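Local coordinates for L-fuculose phosphate aldolase (Streptococcus pneumoniae, PDB 4C24), which belongs to the class II aldolase and adducin family of AraD-like fold and binds a zinc ion, at residues F53-E57 with S58-V62. Sequence-based numbering, arbitrary orientation.
Sequences FEIKE and SDIVV
Lys56 and Asp59 grip each other round a short 3-10 turn, Glu57 to Asp59, that leads the chain into strand 61-64 of the mixed sheet of this class II aldolase fold. Two backbone bonds wind the turn: Asp59 N donates to Lys56 O (2.8 Å) and Ile60 N to Glu57 O (3.1 Å). A water donates to Glu57 O and Ile60 O, bridging the turn to Ile60, the residue just before the strand.

The Asp59 carboxylate reaches back over the turn. With CG beside its own backbone N (chi1 -68°), Asp59 OD2 accepts the N-H of Lys56 on its anti side, Lys56 N to Asp59 OD2 2.9 Å, in a nearly straight bond (175°). Its other oxygen, OD1, forms a salt bridge with Arg74, so both oxygens of this buried group are engaged and its rotation is fixed. Lys56 NZ stays 4.9 Å from Asp59 OD2, not in contact, an opposite charge that, with Arg74, would probably favour the ionised carboxylate. Glu57 points away from the turn, against Lys10 and Gln11 of helix 7-22, and in one of its two conformers OE2 hydrogen-bonds Ser7 OG.

The apolar contact lies beside these bonds. Ile55 packs on Ile14 of helix 7-22, and its CG2, anti to the backbone N, touches Asp59 CB at 3.9 Å. The side chains of Ile55 and Ile60 cross at about a right angle, Ile55 CG2 lying 4.0 Å from Ile60 CD1.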
loop_
_atom_site.group_PDB
_atom_site.type_symbol
_atom_site.label_atom_id
_atom_site.label_comp_id
_atom_site.label_asym_id
_atom_site.label_seq_id
_atom_site.Cartn_x
_atom_site.Cartn_y
_atom_site.Cartn_z
ATOM N N PHE A 53 13.001 12.796 -10.589
ATOM C CA PHE A 53 12.227 13.205 -11.749
ATOM C C PHE A 53 12.712 14.505 -12.385
ATOM O O PHE A 53 12.185 14.943 -13.412
ATOM C CB PHE A 53 10.742 13.252 -11.395
ATOM C CG PHE A 53 10.060 11.944 -11.594
ATOM C CD1 PHE A 53 9.552 11.609 -12.845
ATOM C CD2 PHE A 53 9.980 11.015 -10.567
ATOM C CE1 PHE A 53 8.936 10.396 -13.061
ATOM C CE2 PHE A 53 9.359 9.795 -10.777
ATOM C CZ PHE A 53 8.843 9.484 -12.025
ATOM N N GLU A 54 13.743 15.091 -11.783
ATOM C CA GLU A 54 14.333 16.337 -12.271
ATOM C C GLU A 54 15.787 16.166 -12.716
ATOM O O GLU A 54 16.436 17.137 -13.090
ATOM C CB GLU A 54 14.242 17.418 -11.192
ATOM C CG GLU A 54 12.815 17.774 -10.800
ATOM C CD GLU A 54 12.717 19.117 -10.113
ATOM O OE1 GLU A 54 13.245 19.258 -8.989
ATOM O OE2 GLU A 54 12.103 20.035 -10.700
ATOM N N ILE A 55 16.298 14.939 -12.682
ATOM C CA ILE A 55 17.682 14.694 -13.090
ATOM C C ILE A 55 17.832 14.680 -14.616
ATOM O O ILE A 55 17.154 13.912 -15.314
ATOM C CB ILE A 55 18.258 13.389 -12.487
ATOM C CG1 ILE A 55 18.144 13.406 -10.961
ATOM C CG2 ILE A 55 19.719 13.199 -12.902
ATOM C CD1 ILE A 55 18.579 12.105 -10.320
ATOM N N LYS A 56 18.727 15.536 -15.118
ATOM C CA LYS A 56 19.089 15.555 -16.533
ATOM C C LYS A 56 20.422 14.860 -16.742
ATOM O O LYS A 56 21.212 14.709 -15.797
ATOM C CB LYS A 56 19.218 16.992 -17.025
ATOM C CG LYS A 56 17.967 17.837 -16.878
ATOM C CD LYS A 56 18.199 19.162 -17.575
ATOM C CE LYS A 56 17.387 20.287 -16.962
ATOM N NZ LYS A 56 18.270 21.173 -16.153
ATOM N N GLU A 57 20.682 14.452 -17.979
ATOM C CA GLU A 57 21.947 13.838 -18.343
ATOM C C GLU A 57 23.142 14.671 -17.851
ATOM O O GLU A 57 24.126 14.117 -17.353
ATOM C CB GLU A 57 22.004 13.602 -19.859
ATOM C CG GLU A 57 23.189 12.778 -20.315
ATOM C CD GLU A 57 22.992 12.137 -21.677
ATOM O OE1 GLU A 57 21.848 11.762 -22.015
ATOM O OE2 GLU A 57 23.995 11.992 -22.404
ATOM N N SER A 58 23.040 15.995 -17.956
ATOM C CA SER A 58 24.111 16.881 -17.534
ATOM C C SER A 58 24.320 16.923 -16.025
ATOM O O SER A 58 25.328 17.437 -15.576
ATOM C CB SER A 58 23.923 18.295 -18.103
ATOM O OG SER A 58 22.747 18.909 -17.611
ATOM N N ASP A 59 23.362 16.407 -15.254
ATOM C CA ASP A 59 23.496 16.341 -13.786
ATOM C C ASP A 59 24.246 15.091 -13.335
ATOM O O ASP A 59 24.691 15.017 -12.168
ATOM C CB ASP A 59 22.129 16.300 -13.098
ATOM C CG ASP A 59 21.349 17.605 -13.225
ATOM O OD1 ASP A 59 21.942 18.704 -13.085
ATOM O OD2 ASP A 59 20.117 17.510 -13.437
ATOM N N ILE A 60 24.335 14.097 -14.214
ATOM C CA ILE A 60 25.101 12.853 -13.912
ATOM C C ILE A 60 26.564 13.218 -13.772
ATOM O O ILE A 60 27.117 14.020 -14.526
ATOM C CB ILE A 60 24.897 11.705 -14.947
ATOM C CG1 ILE A 60 23.410 11.331 -15.050
ATOM C CG2 ILE A 60 25.785 10.472 -14.645
ATOM C CD1 ILE A 60 22.813 10.772 -13.769
ATOM N N VAL A 61 27.189 12.652 -12.747
ATOM C CA VAL A 61 28.572 12.931 -12.463
ATOM C C VAL A 61 29.397 11.719 -12.834
ATOM O O VAL A 61 29.010 10.573 -12.550
ATOM C CB VAL A 61 28.806 13.294 -10.972
ATOM C CG1 VAL A 61 30.281 13.518 -10.717
ATOM C CG2 VAL A 61 28.016 14.533 -10.562
ATOM N N VAL A 62 30.527 11.964 -13.491
ATOM C CA VAL A 62 31.387 10.865 -13.918
ATOM C C VAL A 62 32.706 11.032 -13.191
ATOM O O VAL A 62 33.264 12.122 -13.115
ATOM C CB VAL A 62 31.608 10.863 -15.449
ATOM C CG1 VAL A 62 32.473 9.680 -15.871
ATOM C CG2 VAL A 62 30.251 10.798 -16.128
HETATM O O HOH W 1 26.858 14.595 -17.074
#